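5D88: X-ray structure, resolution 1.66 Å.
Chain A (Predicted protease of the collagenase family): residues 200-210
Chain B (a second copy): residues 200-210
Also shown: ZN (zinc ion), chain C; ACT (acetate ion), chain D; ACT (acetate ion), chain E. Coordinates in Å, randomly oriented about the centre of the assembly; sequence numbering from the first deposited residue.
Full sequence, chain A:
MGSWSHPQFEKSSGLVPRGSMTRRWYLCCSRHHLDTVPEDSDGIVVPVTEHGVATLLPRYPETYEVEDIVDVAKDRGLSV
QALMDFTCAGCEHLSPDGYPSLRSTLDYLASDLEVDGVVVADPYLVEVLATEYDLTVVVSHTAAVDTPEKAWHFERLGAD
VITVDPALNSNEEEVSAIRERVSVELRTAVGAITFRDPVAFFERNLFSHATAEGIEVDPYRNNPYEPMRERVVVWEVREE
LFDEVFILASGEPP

Chain A 200-210: AFFERNLFSHA
Chain B, residues 200-210: AFFERNLFSHA

When a helix meets its own copy across an exact two-fold axis, residues near the axis face their own twins, and the contact depends on what each side chain can do beside a copy of itself, directly or through a shared ion. Helix 200-210 of this predicted collagenase-family protease is a compact example. Both copies are helical throughout, with phi/psi near -60/-45 and successive i to i+4 bonds such as R204(A) N to A200(A) O, 2.8 Å. Their axes approach to 12.8 Å, with N-to-C directions 58° apart (signed crossing angle -58°), with the CA atoms of F201(A) and F201(B) 9.0 Å apart and those of N205(A) and N205(B) 8.6 Å apart. Such separation leaves side chains to make the contact, at every fourth position.

F201(A) comes first. Its CA-to-CB bond points sideways, but chi1 of 166° (t) and chi2 of 28° carry the ring inward until its CE1 lies 3.1 Å from CE1 of F201(B), a tight apolar contact. The ring planes stand at 89°, centroids 4.8 Å apart, in an oblique arrangement.

R204(A), extended along an m, t, t rotamer, also has its CA-to-CB bond toward the partner, but it makes no contact there, and its NH2 donates to O of the chain D acetate at 2.9 Å.

N205(A), directed toward the partner with chi1 -78° (m) and chi2 -15°, exploits the amide's dual character. Its ND2 donates to OD1 of N205(B) and its OD1 accepts from ND2 of N205(B), each at 3.2 Å; the 128° angles make both bonds weak.

S208(A), chi1 -67° (m), turns back on its own helix, OG donating to R204(A) O at 2.8 Å.

H209(A), chi1 -79° (m) and chi2 -86°, points toward its twin. NE2 of H209(A) and NE2 of H209(B) lie 3.2 Å apart without hydrogen bonding, because each binds the same ZN at 2.0 Å; two atoms from elsewhere in the structure complete the recorded ligands.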

# COMPACT_ATOMS: atom_id res chain seq x y z
N ALA A 200 7.35 -4.67 -0.89
CA ALA A 200 6.25 -5.41 -1.50
C ALA A 200 5.03 -4.53 -1.76
O ALA A 200 4.38 -4.67 -2.79
CB ALA A 200 5.87 -6.61 -0.63
N PHE A 201 4.68 -3.66 -0.80
CA PHE A 201 3.58 -2.69 -0.94
C PHE A 201 3.64 -1.98 -2.29
O PHE A 201 2.65 -1.93 -3.04
CB PHE A 201 3.76 -1.78 0.29
CG PHE A 201 3.03 -0.49 0.34
CD1 PHE A 201 1.85 -0.25 -0.29
CD2 PHE A 201 3.52 0.47 1.23
CE1 PHE A 201 1.20 1.00 -0.13
CE2 PHE A 201 2.92 1.67 1.40
CZ PHE A 201 1.75 1.95 0.73
N PHE A 202 4.81 -1.46 -2.63
CA PHE A 202 4.97 -0.66 -3.83
C PHE A 202 4.96 -1.53 -5.07
O PHE A 202 4.40 -1.15 -6.11
CB PHE A 202 6.27 0.15 -3.72
CG PHE A 202 6.31 1.02 -2.49
CD1 PHE A 202 5.68 2.25 -2.50
CD2 PHE A 202 6.92 0.58 -1.33
CE1 PHE A 202 5.68 3.05 -1.37
CE2 PHE A 202 6.91 1.37 -0.18
CZ PHE A 202 6.29 2.61 -0.20
N GLU A 203 5.59 -2.70 -4.99
CA GLU A 203 5.66 -3.59 -6.14
C GLU A 203 4.29 -4.17 -6.47
O GLU A 203 3.94 -4.30 -7.65
CB GLU A 203 6.68 -4.69 -5.88
CG GLU A 203 6.96 -5.55 -7.10
CD GLU A 203 8.08 -6.53 -6.87
OE1 GLU A 203 8.32 -6.92 -5.72
OE2 GLU A 203 8.71 -6.93 -7.87
N ARG A 204 3.50 -4.49 -5.45
CA ARG A 204 2.14 -4.97 -5.70
C ARG A 204 1.24 -3.88 -6.25
O ARG A 204 0.38 -4.16 -7.08
CB ARG A 204 1.56 -5.55 -4.42
CG ARG A 204 2.23 -6.81 -3.98
CD ARG A 204 1.45 -7.31 -2.85
NE ARG A 204 1.88 -8.59 -2.37
CZ ARG A 204 1.96 -8.90 -1.08
NH1 ARG A 204 1.65 -8.00 -0.14
NH2 ARG A 204 2.34 -10.10 -0.73
N ASN A 205 1.44 -2.62 -5.83
CA ASN A 205 0.74 -1.52 -6.47
C ASN A 205 1.07 -1.47 -7.96
O ASN A 205 0.19 -1.27 -8.80
CB ASN A 205 1.11 -0.18 -5.81
CG ASN A 205 0.40 0.07 -4.48
OD1 ASN A 205 -0.59 -0.58 -4.11
ND2 ASN A 205 0.89 1.09 -3.77
N LEU A 206 2.36 -1.63 -8.29
CA LEU A 206 2.79 -1.61 -9.68
C LEU A 206 2.11 -2.71 -10.48
O LEU A 206 1.57 -2.47 -11.56
CB LEU A 206 4.31 -1.75 -9.77
CG LEU A 206 4.90 -1.75 -11.19
CD1 LEU A 206 4.71 -0.42 -11.88
CD2 LEU A 206 6.39 -2.16 -11.12
N PHE A 207 2.16 -3.95 -9.99
CA PHE A 207 1.54 -5.03 -10.76
C PHE A 207 0.02 -4.87 -10.84
O PHE A 207 -0.60 -5.30 -11.81
CB PHE A 207 1.91 -6.39 -10.18
CG PHE A 207 3.20 -6.93 -10.69
CD1 PHE A 207 4.39 -6.38 -10.28
CD2 PHE A 207 3.21 -7.97 -11.61
CE1 PHE A 207 5.60 -6.88 -10.75
CE2 PHE A 207 4.42 -8.49 -12.10
CZ PHE A 207 5.62 -7.94 -11.67
N SER A 208 -0.61 -4.28 -9.81
CA SER A 208 -2.05 -4.04 -9.84
C SER A 208 -2.43 -3.25 -11.08
O SER A 208 -3.49 -3.48 -11.67
CB SER A 208 -2.49 -3.25 -8.59
OG SER A 208 -2.36 -4.00 -7.38
N HIS A 209 -1.60 -2.27 -11.42
CA HIS A 209 -1.84 -1.43 -12.59
C HIS A 209 -1.42 -2.13 -13.88
O HIS A 209 -2.12 -2.07 -14.89
CB HIS A 209 -1.06 -0.12 -12.45
CG HIS A 209 -1.71 0.87 -11.55
ND1 HIS A 209 -2.67 1.75 -12.00
CD2 HIS A 209 -1.51 1.16 -10.25
CE1 HIS A 209 -3.05 2.53 -10.99
NE2 HIS A 209 -2.35 2.19 -9.93
N ALA A 210 -0.27 -2.81 -13.85
CA ALA A 210 0.22 -3.45 -15.06
C ALA A 210 -0.80 -4.44 -15.60
O ALA A 210 -1.13 -4.43 -16.79
CB ALA A 210 1.55 -4.14 -14.76
N ALA B 200 -6.15 2.84 5.54
CA ALA B 200 -5.31 3.97 5.17
C ALA B 200 -4.48 3.68 3.92
O ALA B 200 -4.31 4.56 3.07
CB ALA B 200 -4.40 4.36 6.33
N PHE B 201 -3.91 2.47 3.82
CA PHE B 201 -3.14 2.02 2.65
C PHE B 201 -3.88 2.35 1.35
O PHE B 201 -3.33 2.96 0.42
CB PHE B 201 -2.94 0.52 2.92
CG PHE B 201 -2.48 -0.35 1.81
CD1 PHE B 201 -1.73 0.07 0.76
CD2 PHE B 201 -2.70 -1.73 1.97
CE1 PHE B 201 -1.29 -0.87 -0.22
CE2 PHE B 201 -2.29 -2.64 1.05
CZ PHE B 201 -1.57 -2.22 -0.06
N PHE B 202 -5.16 1.98 1.29
CA PHE B 202 -5.94 2.13 0.08
C PHE B 202 -6.31 3.59 -0.15
O PHE B 202 -6.31 4.06 -1.29
CB PHE B 202 -7.18 1.25 0.18
CG PHE B 202 -6.84 -0.20 0.42
CD1 PHE B 202 -6.49 -1.02 -0.65
CD2 PHE B 202 -6.82 -0.73 1.70
CE1 PHE B 202 -6.15 -2.34 -0.45
CE2 PHE B 202 -6.46 -2.06 1.92
CZ PHE B 202 -6.13 -2.86 0.85
N GLU B 203 -6.64 4.30 0.92
CA GLU B 203 -7.04 5.69 0.79
C GLU B 203 -5.86 6.57 0.38
O GLU B 203 -6.03 7.48 -0.44
CB GLU B 203 -7.66 6.18 2.09
CG GLU B 203 -8.27 7.56 1.99
CD GLU B 203 -9.02 7.96 3.24
OE1 GLU B 203 -8.68 7.47 4.33
OE2 GLU B 203 -9.94 8.80 3.12
N ARG B 204 -4.67 6.28 0.90
CA ARG B 204 -3.49 7.03 0.47
C ARG B 204 -3.10 6.72 -0.96
O ARG B 204 -2.64 7.61 -1.67
CB ARG B 204 -2.33 6.73 1.41
CG ARG B 204 -2.53 7.28 2.79
CD ARG B 204 -1.28 7.05 3.50
NE ARG B 204 -1.25 7.63 4.82
CZ ARG B 204 -0.73 7.01 5.87
NH1 ARG B 204 -0.21 5.79 5.76
NH2 ARG B 204 -0.71 7.63 7.03
N ASN B 205 -3.31 5.48 -1.42
CA ASN B 205 -3.14 5.18 -2.84
C ASN B 205 -4.07 6.04 -3.67
O ASN B 205 -3.68 6.58 -4.71
CB ASN B 205 -3.41 3.70 -3.12
CG ASN B 205 -2.26 2.76 -2.73
OD1 ASN B 205 -1.12 3.18 -2.50
ND2 ASN B 205 -2.56 1.47 -2.73
N LEU B 206 -5.33 6.17 -3.24
CA LEU B 206 -6.30 6.98 -3.96
C LEU B 206 -5.86 8.43 -4.04
O LEU B 206 -5.87 9.03 -5.12
CB LEU B 206 -7.67 6.88 -3.29
CG LEU B 206 -8.80 7.70 -3.94
CD1 LEU B 206 -9.14 7.19 -5.32
CD2 LEU B 206 -10.03 7.72 -3.00
N PHE B 207 -5.49 9.03 -2.91
CA PHE B 207 -5.08 10.43 -2.97
C PHE B 207 -3.78 10.62 -3.77
O PHE B 207 -3.57 11.67 -4.37
CB PHE B 207 -4.94 11.01 -1.57
CG PHE B 207 -6.21 11.53 -1.00
CD1 PHE B 207 -7.20 10.66 -0.59
CD2 PHE B 207 -6.44 12.90 -0.92
CE1 PHE B 207 -8.39 11.14 -0.05
CE2 PHE B 207 -7.63 13.40 -0.38
CZ PHE B 207 -8.61 12.51 0.04
N SER B 208 -2.89 9.62 -3.75
CA SER B 208 -1.66 9.70 -4.54
C SER B 208 -1.97 9.97 -5.99
O SER B 208 -1.24 10.69 -6.67
CB SER B 208 -0.86 8.38 -4.44
OG SER B 208 -0.35 8.13 -3.13
N HIS B 209 -3.02 9.32 -6.50
CA HIS B 209 -3.44 9.49 -7.88
C HIS B 209 -4.24 10.77 -8.07
O HIS B 209 -4.05 11.49 -9.05
CB HIS B 209 -4.29 8.29 -8.31
CG HIS B 209 -3.50 7.08 -8.65
ND1 HIS B 209 -2.97 6.87 -9.91
CD2 HIS B 209 -3.17 5.99 -7.92
CE1 HIS B 209 -2.34 5.70 -9.93
NE2 HIS B 209 -2.46 5.15 -8.74
N ALA B 210 -5.14 11.06 -7.14
CA ALA B 210 -5.98 12.24 -7.28
C ALA B 210 -5.13 13.50 -7.42
O ALA B 210 -5.34 14.31 -8.33
CB ALA B 210 -6.92 12.34 -6.09
ZN ZN C . -2.11 3.22 -8.18
C ACT D . 2.78 -12.50 -3.48
O ACT D . 2.60 -12.60 -2.24
OXT ACT D . 2.44 -11.42 -4.00
CH3 ACT D . 3.42 -13.61 -4.27
C ACT E . -1.87 11.11 7.02
O ACT E . -1.17 10.42 7.79
OXT ACT E . -1.97 10.70 5.84
CH3 ACT E . -2.59 12.34 7.49